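Local atomic coordinates of YCAC GENE product (Escherichia coli, PDB entry 1YAC), a protein that is probably a hydrolase of unknown specificity, forming octamers and built on the isochorismatase-type three-layer alpha-beta-alpha sandwich. Residues V6-N11 against D132-T137; D12-L17 against K106-A111; K48-P53 against C170-D175; I55-A60 against I82-N87; N87-D92 against A120-S125. All coordinates share one frame; numbering follows the deposited sequence.

Interaction 1. Residues V6-N11 against D132-T137; sequences VRLDKN and DVFVVT
Leu8 lays its CD2 methyl over the centre of the Phe134 ring, a CH-pi contact with CD2 3.4 Å from the ring centroid and 6° off the ring normal. The two side chains run past each other in opposite directions, and Leu8 CG also rests 3.8 Å from Phe134 CE2. Apolar packing at the rim is looser: Val6 CG1 stays 4.3 Å from Phe134 CZ. The Val6 and Asp132 side chains cross at about a right angle, Val6 CG1 3.8 Å from Asp132 OD2. This is an N-terminal segment laid across one face of the parallel sheet, with strand 132-136 offering Asp132 and Phe134 to it. Val6 O lies at the ring edge, 3.4 Å from Phe134 CE2, and its hydrogen bond comes from Gln161 NE2. Further on, Asp9 OD1 takes the backbone N of Asn11 at 3.0 Å in an Asx turn, while Arg7 NH1 forms a salt bridge with Asp92 of the second subunit.

Interaction 2. Residues D12-L17 against K106-A111; sequences DAAVLL and KQLIIA
Asp12 grips the start of the neighbouring strand twice: OD1 accepts from Lys106 N at 3.0 Å, met from above the carboxylate plane, and its backbone O accepts from Gln107 N. With CG anti to the backbone N (chi1 -154°), the carboxylate lies alongside the Lys106 side chain, OD2 3.4 Å from CB. Ala13 pairs with Gln107, and its CB lies 4.1 Å from Ile109 CD1. Ala14 then bonds through both N and O, to Gln107 O and to Ile109 N, the latter at 2.8 Å and 174°. On the other face its CB meets Leu108 CD2 at 4.2 Å. Val15 returns to the Ile109 side, where CG2 touches Ile109 CD1. Leu16 again bonds with both backbone atoms, N to Ile109 O and O to Ala111 N, the last at 3.2 Å; its side chain runs beside that of Ile110 in the same direction, CD1 4.0 Å from CG1. Leu17 completes the parallel register opposite Ala111. These central parallel strands of the three-layer alpha-beta-alpha sandwich, 24° apart in direction, lie between strands 54-59 and 132-136; helix 33-49 covers Val15, Leu17 and Ala111 through Ala47 and Leu43.

Interaction 3. Residues K48-P53 against C170-D175; sequences KYFNLP and CELHRD
Phe50 meets helix 165-173 with a face and a rim at once. Leu172 CB stands over the centre of its ring, 3.8 Å from the centroid and 7° off the normal, while Leu172 CD1 closes on Phe50 CD2 at 3.7 Å. At the edge, Phe50 CE1 comes 3.6 Å from His173 CD2; the two rings meet rim to rim, planes 65° apart and neither lying over the other. Leu52 reaches tip to tip for Leu172, CD1 to CD1 at 3.9 Å. Around this first shell, Tyr49 CD2 covers the opposite face of the Phe50 ring, holding it between Tyr49 and Leu172. The His173 ring, its CG anti to the backbone N (chi1 -157°), comes to the Tyr49 edge, His173 CD2 3.9 Å from Tyr49 CE2. Tyr49 OH is hydrogen-bonded to Asp179, which probably helps to hold that ring in place. An alanine in place of Phe50 would probably open a gap between Tyr49 and Leu172 and take away the Phe50 rim that His173 CD2 meets. A Schellman motif at Asn51, with positive phi, ends helix 33-49 and turns the chain toward Leu52. The contact thus joins the C-terminal ends of helices 33-49 and 165-173, with Leu183 of helix 180-190 packing on His173 and strand 54-59 following Pro53.

Interaction 4. Residues I55-A60 against I82-N87; sequences ILTTSA and IARPGN. Unlike the reference sequence in segment 55-60: Ala60 (reference Phe).
The Arg84 guanidinium lies with Ser59 CA over one face, offset toward the rim, and Thr57 OG1 at its edge, where NH1 donates in the group's plane at 2.9 Å. Also near that plane, NE donates to Asn87 O at 2.8 Å, tying the loop back to the strand; the bend at chi3 (-55°) sets NE off the extended path. Thr57 OG1 donates a hydrogen bond to Ile82 O at 2.7 Å, and Thr58 N reaches the same oxygen from the opposite face of the carbonyl plane. A water links Ser59 OG, Arg84 O and Asn87 O. NH1 also forms a salt bridge with Asp19, so a leucine in place of Arg84 would probably leave that carboxylate without its cationic mate and Thr57 OG1 without its donor. Backbone hydrogen bonds between the parallel strands complete the pairing, among them Arg84 N to Thr58 O. Strands 54-59 and 81-84 belong to a beta-alpha-beta unit with helix 70-75; strand 13-18 flanks the former, and helix 94-102 packs on Ile55 and Thr57.

Interaction 5. Residues N87-D92 against A120-S125; sequences NINAWD and AFPALS
Phe121 O takes two donors from Ser125, the backbone N at 3.0 Å and OG at 3.1 Å, and OG in turn accepts from Asn89 ND2 across the contact. That last bond is 2.9 Å long, with an N-H...O angle of 157°, and Ser125 OG lies almost in the Asn89 amide plane. CG of Asn89 is anti to the backbone N (chi1 175°), which sets CG against the helix, 3.5 Å from Phe121 CB. The other end of the amide faces inward to its own loop: OD1 accepts from Trp91 N at 2.9 Å, met from above the carbonyl plane, closing an Asx turn. One amide therefore both shapes the loop and fastens it to the helix. OD1 also packs against the proline ring, 3.4 Å from Pro122 CD. Ser125 CB sits over one face of the Trp91 indole, 3.4 Å from CG, in a CH-pi contact, and the indole NE1 is held by Glu129, just beyond the end of helix 115-128. Arg7 of the third subunit pairs with Asp92, bringing the assembly interface to this loop. In this isochorismatase-type sandwich, an Asx turn leading into the 3-10 segment 90-92 lies against helix 115-128, kinked at Pro122, and joins the connection after strand 81-84 to one helical layer.

Interactions 1, 2 and 4 all reach one parallel sheet with strand order 81-84, 54-59, 13-18, 107-112, 132-136, 161-163; interaction 2 is its centre, with interaction 4 at one outer pair. Interaction 1 centres about 7 Å from interaction 2, and the two touch through Asp9 and Gln107. Interactions 3 and 5 lie on opposite sides of the chain's centre, their centres about 25 Å apart, each involving a helix beside the sheet. Along the chain, interaction 4 closes before interaction 5 opens, the two sharing Asn87, whereas the segments of interactions 2 and 3 alternate. Interactions 1 and 3 border the second subunit and interactions 4 and 5 the third, so the chain meets different octamer neighbours through different parts of its fold.

Interaction 1. Residues V6-N11 against D132-T137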
# COMPACT_ATOMS: atom_id res chain seq x y z
N VAL A 6 -17.25 29.49 4.61
CA VAL A 6 -17.50 29.98 3.25
C VAL A 6 -17.95 28.76 2.44
O VAL A 6 -17.14 28.02 1.87
CB VAL A 6 -16.21 30.62 2.65
CG1 VAL A 6 -16.46 31.15 1.22
CG2 VAL A 6 -15.71 31.74 3.55
N ARG A 7 -19.26 28.52 2.47
CA ARG A 7 -19.84 27.37 1.78
C ARG A 7 -20.43 27.66 0.41
O ARG A 7 -20.91 28.76 0.14
CB ARG A 7 -20.88 26.70 2.67
CG ARG A 7 -22.04 27.57 3.14
CD ARG A 7 -23.08 26.65 3.78
NE ARG A 7 -24.15 27.36 4.48
CZ ARG A 7 -25.16 26.75 5.10
NH1 ARG A 7 -25.24 25.43 5.12
NH2 ARG A 7 -26.10 27.47 5.69
N LEU A 8 -20.37 26.65 -0.46
CA LEU A 8 -20.89 26.74 -1.81
C LEU A 8 -22.35 27.15 -1.82
O LEU A 8 -23.15 26.66 -1.02
CB LEU A 8 -20.71 25.42 -2.55
CG LEU A 8 -19.27 25.09 -2.94
CD1 LEU A 8 -19.20 23.63 -3.45
CD2 LEU A 8 -18.77 26.07 -4.00
N ASP A 9 -22.65 28.06 -2.73
CA ASP A 9 -23.97 28.63 -2.90
C ASP A 9 -24.31 28.37 -4.37
O ASP A 9 -23.68 28.93 -5.26
CB ASP A 9 -23.88 30.13 -2.60
CG ASP A 9 -25.21 30.85 -2.74
OD1 ASP A 9 -26.16 30.33 -3.37
OD2 ASP A 9 -25.27 31.99 -2.23
N LYS A 10 -25.34 27.56 -4.61
CA LYS A 10 -25.71 27.20 -5.98
C LYS A 10 -26.06 28.40 -6.87
O LYS A 10 -26.16 28.24 -8.07
CB LYS A 10 -26.82 26.17 -6.02
CG LYS A 10 -28.15 26.64 -5.45
CD LYS A 10 -29.24 25.62 -5.75
CE LYS A 10 -30.59 26.13 -5.25
NZ LYS A 10 -31.73 25.32 -5.78
N ASN A 11 -26.25 29.57 -6.27
CA ASN A 11 -26.55 30.77 -7.02
C ASN A 11 -25.35 31.69 -7.18
O ASN A 11 -25.43 32.69 -7.86
CB ASN A 11 -27.68 31.53 -6.33
CG ASN A 11 -29.05 30.85 -6.33
OD1 ASN A 11 -29.29 29.86 -5.71
ND2 ASN A 11 -29.94 31.39 -7.11
N ASP A 132 -13.45 33.03 -4.46
CA ASP A 132 -13.45 31.97 -3.46
C ASP A 132 -13.31 30.71 -4.30
O ASP A 132 -14.18 30.41 -5.11
CB ASP A 132 -14.76 31.98 -2.67
CG ASP A 132 -14.83 33.14 -1.72
OD1 ASP A 132 -13.76 33.50 -1.17
OD2 ASP A 132 -15.92 33.73 -1.56
N VAL A 133 -12.21 30.00 -4.11
CA VAL A 133 -11.92 28.82 -4.91
C VAL A 133 -12.11 27.51 -4.17
O VAL A 133 -11.65 27.34 -3.04
CB VAL A 133 -10.47 28.90 -5.47
CG1 VAL A 133 -10.11 27.65 -6.27
CG2 VAL A 133 -10.31 30.15 -6.34
N PHE A 134 -12.78 26.57 -4.84
CA PHE A 134 -13.07 25.25 -4.31
C PHE A 134 -12.50 24.25 -5.34
O PHE A 134 -12.95 24.22 -6.49
CB PHE A 134 -14.58 25.07 -4.18
CG PHE A 134 -15.24 26.05 -3.24
CD1 PHE A 134 -15.47 27.36 -3.63
CD2 PHE A 134 -15.66 25.64 -1.98
CE1 PHE A 134 -16.12 28.27 -2.77
CE2 PHE A 134 -16.30 26.53 -1.11
CZ PHE A 134 -16.53 27.85 -1.51
N VAL A 135 -11.50 23.48 -4.94
CA VAL A 135 -10.87 22.51 -5.82
C VAL A 135 -11.49 21.13 -5.64
O VAL A 135 -11.64 20.67 -4.50
CB VAL A 135 -9.35 22.42 -5.52
CG1 VAL A 135 -8.68 21.32 -6.33
CG2 VAL A 135 -8.70 23.78 -5.80
N VAL A 136 -11.91 20.49 -6.73
CA VAL A 136 -12.49 19.15 -6.64
C VAL A 136 -11.31 18.19 -6.82
O VAL A 136 -10.95 17.82 -7.94
CB VAL A 136 -13.58 18.92 -7.71
CG1 VAL A 136 -14.39 17.70 -7.35
CG2 VAL A 136 -14.50 20.12 -7.81
N THR A 137 -10.75 17.76 -5.70
CA THR A 137 -9.56 16.92 -5.70
C THR A 137 -9.73 15.52 -6.26
O THR A 137 -8.74 14.88 -6.64
CB THR A 137 -8.93 16.84 -4.30
OG1 THR A 137 -9.87 16.24 -3.40
CG2 THR A 137 -8.58 18.23 -3.79

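Interaction 2. Residues D12-L17 against K106-A111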
# COMPACT_ATOMS: atom_id res chain seq x y z
N ASP A 12 -24.25 31.32 -6.56
CA ASP A 12 -23.05 32.14 -6.65
C ASP A 12 -21.80 31.34 -7.01
O ASP A 12 -20.67 31.75 -6.69
CB ASP A 12 -22.81 32.92 -5.34
CG ASP A 12 -22.03 34.20 -5.54
OD1 ASP A 12 -21.82 34.65 -6.69
OD2 ASP A 12 -21.63 34.78 -4.53
N ALA A 13 -21.98 30.27 -7.78
CA ALA A 13 -20.86 29.41 -8.15
C ALA A 13 -20.80 29.03 -9.62
O ALA A 13 -21.84 28.77 -10.25
CB ALA A 13 -20.89 28.12 -7.31
N ALA A 14 -19.59 29.02 -10.17
CA ALA A 14 -19.38 28.62 -11.56
C ALA A 14 -18.42 27.43 -11.52
O ALA A 14 -17.63 27.27 -10.57
CB ALA A 14 -18.78 29.75 -12.38
N VAL A 15 -18.49 26.58 -12.53
CA VAL A 15 -17.63 25.41 -12.60
C VAL A 15 -16.64 25.56 -13.74
O VAL A 15 -17.03 25.91 -14.86
CB VAL A 15 -18.48 24.13 -12.81
CG1 VAL A 15 -17.58 22.89 -12.98
CG2 VAL A 15 -19.42 23.93 -11.64
N LEU A 16 -15.35 25.35 -13.45
CA LEU A 16 -14.31 25.44 -14.48
C LEU A 16 -13.73 24.05 -14.68
O LEU A 16 -13.16 23.47 -13.75
CB LEU A 16 -13.17 26.39 -14.07
CG LEU A 16 -13.45 27.76 -13.45
CD1 LEU A 16 -12.15 28.57 -13.38
CD2 LEU A 16 -14.51 28.52 -14.22
N LEU A 17 -13.90 23.50 -15.88
CA LEU A 17 -13.39 22.16 -16.21
C LEU A 17 -12.20 22.38 -17.13
O LEU A 17 -12.35 22.69 -18.32
CB LEU A 17 -14.48 21.32 -16.87
CG LEU A 17 -15.75 21.15 -16.01
CD1 LEU A 17 -16.75 20.25 -16.74
CD2 LEU A 17 -15.38 20.55 -14.65
N LYS A 106 -18.97 34.55 -7.67
CA LYS A 106 -17.87 34.77 -6.75
C LYS A 106 -17.10 33.46 -6.44
O LYS A 106 -15.89 33.49 -6.17
CB LYS A 106 -18.44 35.35 -5.45
CG LYS A 106 -17.46 35.50 -4.29
CD LYS A 106 -16.41 36.50 -4.58
CE LYS A 106 -15.73 36.97 -3.32
NZ LYS A 106 -14.91 38.17 -3.64
N GLN A 107 -17.81 32.34 -6.44
CA GLN A 107 -17.20 31.05 -6.13
C GLN A 107 -16.88 30.28 -7.39
O GLN A 107 -17.70 30.21 -8.30
CB GLN A 107 -18.15 30.24 -5.26
CG GLN A 107 -18.58 30.96 -3.99
CD GLN A 107 -19.62 30.19 -3.21
OE1 GLN A 107 -20.35 29.35 -3.76
NE2 GLN A 107 -19.70 30.46 -1.92
N LEU A 108 -15.70 29.68 -7.43
CA LEU A 108 -15.28 28.90 -8.59
C LEU A 108 -14.95 27.49 -8.14
O LEU A 108 -14.14 27.30 -7.23
CB LEU A 108 -14.03 29.49 -9.24
CG LEU A 108 -14.10 30.96 -9.64
CD1 LEU A 108 -12.78 31.38 -10.32
CD2 LEU A 108 -15.29 31.17 -10.57
N ILE A 109 -15.61 26.52 -8.76
CA ILE A 109 -15.40 25.10 -8.48
C ILE A 109 -14.49 24.66 -9.63
O ILE A 109 -14.91 24.67 -10.79
CB ILE A 109 -16.74 24.34 -8.52
CG1 ILE A 109 -17.66 24.86 -7.42
CG2 ILE A 109 -16.51 22.83 -8.39
CD1 ILE A 109 -19.10 24.43 -7.57
N ILE A 110 -13.26 24.27 -9.30
CA ILE A 110 -12.30 23.92 -10.34
C ILE A 110 -11.81 22.48 -10.29
O ILE A 110 -11.52 21.95 -9.22
CB ILE A 110 -11.07 24.84 -10.25
CG1 ILE A 110 -11.51 26.30 -10.12
CG2 ILE A 110 -10.19 24.68 -11.50
CD1 ILE A 110 -10.34 27.30 -9.98
N ALA A 111 -11.67 21.87 -11.47
CA ALA A 111 -11.16 20.50 -11.59
C ALA A 111 -10.50 20.40 -12.96
O ALA A 111 -10.83 21.16 -13.86
CB ALA A 111 -12.29 19.49 -11.48

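Interaction 3. Residues K48-P53 against C170-D175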
# COMPACT_ATOMS: atom_id res chain seq x y z
N LYS A 48 -24.47 20.29 -14.33
CA LYS A 48 -25.68 20.36 -15.13
C LYS A 48 -26.93 20.35 -14.24
O LYS A 48 -27.83 21.19 -14.40
CB LYS A 48 -25.73 19.18 -16.11
CG LYS A 48 -26.99 19.12 -16.95
CD LYS A 48 -26.75 19.51 -18.39
CE LYS A 48 -26.21 20.91 -18.53
NZ LYS A 48 -26.18 21.32 -19.97
N TYR A 49 -26.96 19.44 -13.27
CA TYR A 49 -28.09 19.32 -12.35
C TYR A 49 -28.39 20.62 -11.60
O TYR A 49 -29.54 21.03 -11.47
CB TYR A 49 -27.85 18.19 -11.35
CG TYR A 49 -28.95 18.09 -10.30
CD1 TYR A 49 -30.25 17.73 -10.66
CD2 TYR A 49 -28.69 18.37 -8.97
CE1 TYR A 49 -31.26 17.67 -9.71
CE2 TYR A 49 -29.69 18.31 -8.01
CZ TYR A 49 -30.97 17.95 -8.39
OH TYR A 49 -31.97 17.86 -7.43
N PHE A 50 -27.34 21.23 -11.04
CA PHE A 50 -27.48 22.47 -10.31
C PHE A 50 -27.54 23.68 -11.22
O PHE A 50 -27.63 24.81 -10.74
CB PHE A 50 -26.34 22.63 -9.30
CG PHE A 50 -26.42 21.67 -8.15
CD1 PHE A 50 -27.44 21.78 -7.21
CD2 PHE A 50 -25.52 20.61 -8.05
CE1 PHE A 50 -27.57 20.85 -6.18
CE2 PHE A 50 -25.64 19.67 -7.02
CZ PHE A 50 -26.67 19.79 -6.09
N ASN A 51 -27.44 23.47 -12.54
CA ASN A 51 -27.50 24.60 -13.47
C ASN A 51 -26.43 25.65 -13.21
O ASN A 51 -26.72 26.84 -13.26
CB ASN A 51 -28.86 25.28 -13.39
CG ASN A 51 -29.86 24.68 -14.30
OD1 ASN A 51 -30.78 24.00 -13.87
ND2 ASN A 51 -29.73 24.94 -15.56
N LEU A 52 -25.20 25.23 -12.95
CA LEU A 52 -24.15 26.20 -12.69
C LEU A 52 -23.46 26.61 -13.96
O LEU A 52 -23.17 25.75 -14.80
CB LEU A 52 -23.09 25.59 -11.76
CG LEU A 52 -23.59 24.96 -10.47
CD1 LEU A 52 -22.39 24.32 -9.75
CD2 LEU A 52 -24.27 26.01 -9.59
N PRO A 53 -23.23 27.92 -14.16
CA PRO A 53 -22.54 28.38 -15.37
C PRO A 53 -21.25 27.58 -15.42
O PRO A 53 -20.51 27.55 -14.43
CB PRO A 53 -22.27 29.85 -15.07
CG PRO A 53 -23.49 30.24 -14.30
CD PRO A 53 -23.63 29.07 -13.32
N CYS A 170 -23.46 18.00 -2.07
CA CYS A 170 -24.19 18.15 -0.81
C CYS A 170 -24.21 19.57 -0.29
O CYS A 170 -25.21 20.02 0.30
CB CYS A 170 -23.63 17.20 0.25
SG CYS A 170 -24.03 15.46 -0.01
N GLU A 171 -23.10 20.27 -0.45
CA GLU A 171 -23.03 21.65 0.02
C GLU A 171 -23.90 22.55 -0.87
O GLU A 171 -24.50 23.51 -0.41
CB GLU A 171 -21.59 22.14 0.06
CG GLU A 171 -21.39 23.34 0.99
CD GLU A 171 -19.94 23.56 1.35
OE1 GLU A 171 -19.50 22.96 2.34
OE2 GLU A 171 -19.25 24.34 0.66
N LEU A 172 -23.96 22.22 -2.16
CA LEU A 172 -24.77 22.98 -3.10
C LEU A 172 -26.27 22.74 -2.90
O LEU A 172 -27.06 23.69 -2.91
CB LEU A 172 -24.41 22.60 -4.54
CG LEU A 172 -23.10 23.13 -5.11
CD1 LEU A 172 -22.77 22.40 -6.40
CD2 LEU A 172 -23.22 24.62 -5.36
N HIS A 173 -26.65 21.48 -2.71
CA HIS A 173 -28.04 21.11 -2.56
C HIS A 173 -28.64 21.58 -1.25
O HIS A 173 -29.81 21.99 -1.22
CB HIS A 173 -28.22 19.59 -2.69
CG HIS A 173 -29.60 19.18 -3.10
ND1 HIS A 173 -30.45 18.48 -2.26
CD2 HIS A 173 -30.25 19.32 -4.28
CE1 HIS A 173 -31.57 18.20 -2.92
NE2 HIS A 173 -31.47 18.69 -4.13
N ARG A 174 -27.89 21.43 -0.17
CA ARG A 174 -28.33 21.86 1.17
C ARG A 174 -29.46 21.05 1.82
O ARG A 174 -29.35 20.68 2.99
CB ARG A 174 -28.79 23.32 1.17
CG ARG A 174 -27.76 24.33 0.73
CD ARG A 174 -26.60 24.40 1.69
NE ARG A 174 -25.66 25.43 1.25
CZ ARG A 174 -25.83 26.73 1.47
NH1 ARG A 174 -26.90 27.15 2.14
NH2 ARG A 174 -24.97 27.61 0.97
N ASP A 175 -30.51 20.76 1.05
CA ASP A 175 -31.70 20.06 1.54
C ASP A 175 -32.28 19.08 0.54
O ASP A 175 -32.65 19.46 -0.57
CB ASP A 175 -32.78 21.09 1.89
CG ASP A 175 -33.82 20.55 2.89
OD1 ASP A 175 -34.46 19.50 2.64
OD2 ASP A 175 -33.96 21.17 3.97

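Interaction 4. Residues I55-A60 against I82-N87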
# COMPACT_ATOMS: atom_id res chain seq x y z
N ILE A 55 -17.59 26.50 -17.62
CA ILE A 55 -16.59 26.90 -18.60
C ILE A 55 -15.65 25.74 -18.92
O ILE A 55 -15.08 25.12 -18.02
CB ILE A 55 -15.79 28.09 -18.06
CG1 ILE A 55 -16.73 29.29 -17.91
CG2 ILE A 55 -14.65 28.47 -19.00
CD1 ILE A 55 -16.15 30.37 -17.07
N LEU A 56 -15.55 25.41 -20.20
CA LEU A 56 -14.68 24.33 -20.66
C LEU A 56 -13.45 24.95 -21.33
O LEU A 56 -13.55 25.98 -22.00
CB LEU A 56 -15.40 23.48 -21.70
CG LEU A 56 -16.77 22.90 -21.35
CD1 LEU A 56 -17.31 22.19 -22.59
CD2 LEU A 56 -16.68 21.95 -20.17
N THR A 57 -12.29 24.34 -21.12
CA THR A 57 -11.08 24.85 -21.75
C THR A 57 -10.14 23.69 -22.01
O THR A 57 -10.20 22.68 -21.31
CB THR A 57 -10.40 25.97 -20.90
OG1 THR A 57 -9.28 26.53 -21.63
CG2 THR A 57 -9.92 25.44 -19.55
N THR A 58 -9.34 23.80 -23.06
CA THR A 58 -8.40 22.75 -23.42
C THR A 58 -7.07 23.38 -23.79
O THR A 58 -6.99 24.56 -24.13
CB THR A 58 -8.89 21.92 -24.62
OG1 THR A 58 -9.04 22.78 -25.75
CG2 THR A 58 -10.23 21.24 -24.30
N SER A 59 -6.03 22.56 -23.74
CA SER A 59 -4.68 23.01 -24.06
C SER A 59 -4.16 22.23 -25.25
O SER A 59 -4.11 20.99 -25.22
CB SER A 59 -3.77 22.75 -22.85
OG SER A 59 -2.42 23.00 -23.17
N ALA A 60 -3.82 22.96 -26.31
CA ALA A 60 -3.27 22.39 -27.55
C ALA A 60 -3.93 21.07 -27.94
O ALA A 60 -3.25 20.08 -28.23
CB ALA A 60 -1.75 22.23 -27.43
N ILE A 82 -12.97 27.44 -24.51
CA ILE A 82 -11.74 28.13 -24.85
C ILE A 82 -10.60 27.14 -25.13
O ILE A 82 -10.10 26.47 -24.23
CB ILE A 82 -11.31 29.11 -23.70
CG1 ILE A 82 -12.42 30.14 -23.43
CG2 ILE A 82 -10.04 29.84 -24.07
CD1 ILE A 82 -13.53 29.65 -22.54
N ALA A 83 -10.29 26.98 -26.41
CA ALA A 83 -9.21 26.10 -26.83
C ALA A 83 -7.98 26.99 -26.80
O ALA A 83 -7.82 27.87 -27.66
CB ALA A 83 -9.45 25.57 -28.25
N ARG A 84 -7.17 26.85 -25.76
CA ARG A 84 -5.97 27.66 -25.60
C ARG A 84 -4.86 27.12 -26.50
O ARG A 84 -4.43 25.97 -26.38
CB ARG A 84 -5.51 27.65 -24.14
CG ARG A 84 -6.65 27.78 -23.14
CD ARG A 84 -6.15 28.10 -21.73
NE ARG A 84 -5.16 27.14 -21.22
CZ ARG A 84 -5.45 25.91 -20.80
NH1 ARG A 84 -6.70 25.46 -20.83
NH2 ARG A 84 -4.48 25.13 -20.35
N PRO A 85 -4.35 27.96 -27.41
CA PRO A 85 -3.29 27.52 -28.30
C PRO A 85 -1.91 27.48 -27.66
O PRO A 85 -1.01 26.80 -28.17
CB PRO A 85 -3.34 28.53 -29.45
CG PRO A 85 -4.31 29.62 -29.02
CD PRO A 85 -4.63 29.40 -27.58
N GLY A 86 -1.73 28.19 -26.54
CA GLY A 86 -0.42 28.20 -25.91
C GLY A 86 -0.31 28.39 -24.41
O GLY A 86 0.55 27.77 -23.78
N ASN A 87 -1.16 29.24 -23.84
CA ASN A 87 -1.12 29.49 -22.40
C ASN A 87 -1.38 28.25 -21.55
O ASN A 87 -2.44 27.64 -21.64
CB ASN A 87 -2.11 30.58 -22.02
CG ASN A 87 -1.57 31.97 -22.29
OD1 ASN A 87 -2.25 32.81 -22.89
ND2 ASN A 87 -0.32 32.22 -21.86
O HOH W 1 -6.76 23.57 -27.26
O HOH W 2 -2.39 25.75 -23.89

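Interaction 5. Residues N87-D92 against A120-S125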
# COMPACT_ATOMS: atom_id res chain seq x y z
N ASN A 87 -1.16 29.24 -23.84
CA ASN A 87 -1.12 29.49 -22.40
C ASN A 87 -1.38 28.25 -21.55
O ASN A 87 -2.44 27.64 -21.64
CB ASN A 87 -2.11 30.58 -22.02
CG ASN A 87 -1.57 31.97 -22.29
OD1 ASN A 87 -2.25 32.81 -22.89
ND2 ASN A 87 -0.32 32.22 -21.86
N ILE A 88 -0.41 27.92 -20.72
CA ILE A 88 -0.50 26.74 -19.85
C ILE A 88 -1.47 27.03 -18.71
O ILE A 88 -2.35 26.22 -18.42
CB ILE A 88 0.91 26.32 -19.36
CG1 ILE A 88 1.73 25.83 -20.56
CG2 ILE A 88 0.79 25.23 -18.30
CD1 ILE A 88 3.16 25.39 -20.23
N ASN A 89 -1.29 28.16 -18.03
CA ASN A 89 -2.22 28.58 -16.97
C ASN A 89 -3.40 29.22 -17.73
O ASN A 89 -3.23 30.21 -18.44
CB ASN A 89 -1.57 29.62 -16.07
CG ASN A 89 -2.53 30.17 -15.04
OD1 ASN A 89 -3.71 29.81 -15.00
ND2 ASN A 89 -2.03 31.03 -14.17
N ALA A 90 -4.60 28.63 -17.61
CA ALA A 90 -5.79 29.14 -18.28
C ALA A 90 -6.06 30.60 -17.94
O ALA A 90 -6.61 31.34 -18.76
CB ALA A 90 -7.01 28.30 -17.91
N TRP A 91 -5.69 31.01 -16.72
CA TRP A 91 -5.89 32.39 -16.30
C TRP A 91 -5.09 33.38 -17.14
O TRP A 91 -5.40 34.56 -17.14
CB TRP A 91 -5.56 32.57 -14.82
CG TRP A 91 -6.41 33.63 -14.20
CD1 TRP A 91 -6.09 34.95 -14.01
CD2 TRP A 91 -7.75 33.48 -13.71
NE1 TRP A 91 -7.15 35.62 -13.43
CE2 TRP A 91 -8.18 34.74 -13.24
CE3 TRP A 91 -8.63 32.38 -13.62
CZ2 TRP A 91 -9.45 34.94 -12.68
CZ3 TRP A 91 -9.89 32.59 -13.07
CH2 TRP A 91 -10.29 33.86 -12.61
N ASP A 92 -4.04 32.91 -17.81
CA ASP A 92 -3.23 33.77 -18.68
C ASP A 92 -3.91 34.00 -20.04
O ASP A 92 -3.44 34.81 -20.84
CB ASP A 92 -1.85 33.16 -18.91
CG ASP A 92 -0.91 33.41 -17.74
OD1 ASP A 92 -1.11 34.39 -16.99
OD2 ASP A 92 0.04 32.61 -17.56
N ALA A 120 -4.04 23.91 -10.28
CA ALA A 120 -3.36 24.82 -9.35
C ALA A 120 -3.05 26.22 -9.89
O ALA A 120 -3.30 27.21 -9.19
CB ALA A 120 -2.07 24.18 -8.82
N PHE A 121 -2.52 26.32 -11.11
CA PHE A 121 -2.16 27.65 -11.63
C PHE A 121 -3.37 28.59 -11.67
O PHE A 121 -3.34 29.68 -11.07
CB PHE A 121 -1.45 27.55 -13.00
CG PHE A 121 -0.10 26.86 -12.96
CD1 PHE A 121 0.42 26.32 -11.77
CD2 PHE A 121 0.65 26.73 -14.12
CE1 PHE A 121 1.66 25.66 -11.75
CE2 PHE A 121 1.90 26.07 -14.11
CZ PHE A 121 2.40 25.53 -12.92
N PRO A 122 -4.47 28.19 -12.36
CA PRO A 122 -5.61 29.10 -12.37
C PRO A 122 -6.26 29.25 -10.98
O PRO A 122 -6.81 30.32 -10.67
CB PRO A 122 -6.54 28.49 -13.42
CG PRO A 122 -6.17 27.05 -13.42
CD PRO A 122 -4.69 27.07 -13.30
N ALA A 123 -6.19 28.21 -10.15
CA ALA A 123 -6.75 28.33 -8.80
C ALA A 123 -6.02 29.44 -8.03
O ALA A 123 -6.64 30.29 -7.41
CB ALA A 123 -6.65 27.00 -8.02
N LEU A 124 -4.69 29.45 -8.12
CA LEU A 124 -3.88 30.45 -7.43
C LEU A 124 -4.12 31.85 -8.01
O LEU A 124 -4.20 32.83 -7.27
CB LEU A 124 -2.39 30.07 -7.51
CG LEU A 124 -2.02 28.74 -6.85
CD1 LEU A 124 -0.55 28.40 -7.10
CD2 LEU A 124 -2.32 28.79 -5.36
N SER A 125 -4.22 31.93 -9.33
CA SER A 125 -4.47 33.20 -10.01
C SER A 125 -5.82 33.76 -9.58
O SER A 125 -5.94 34.94 -9.27
CB SER A 125 -4.46 33.00 -11.53
OG SER A 125 -3.15 32.67 -12.02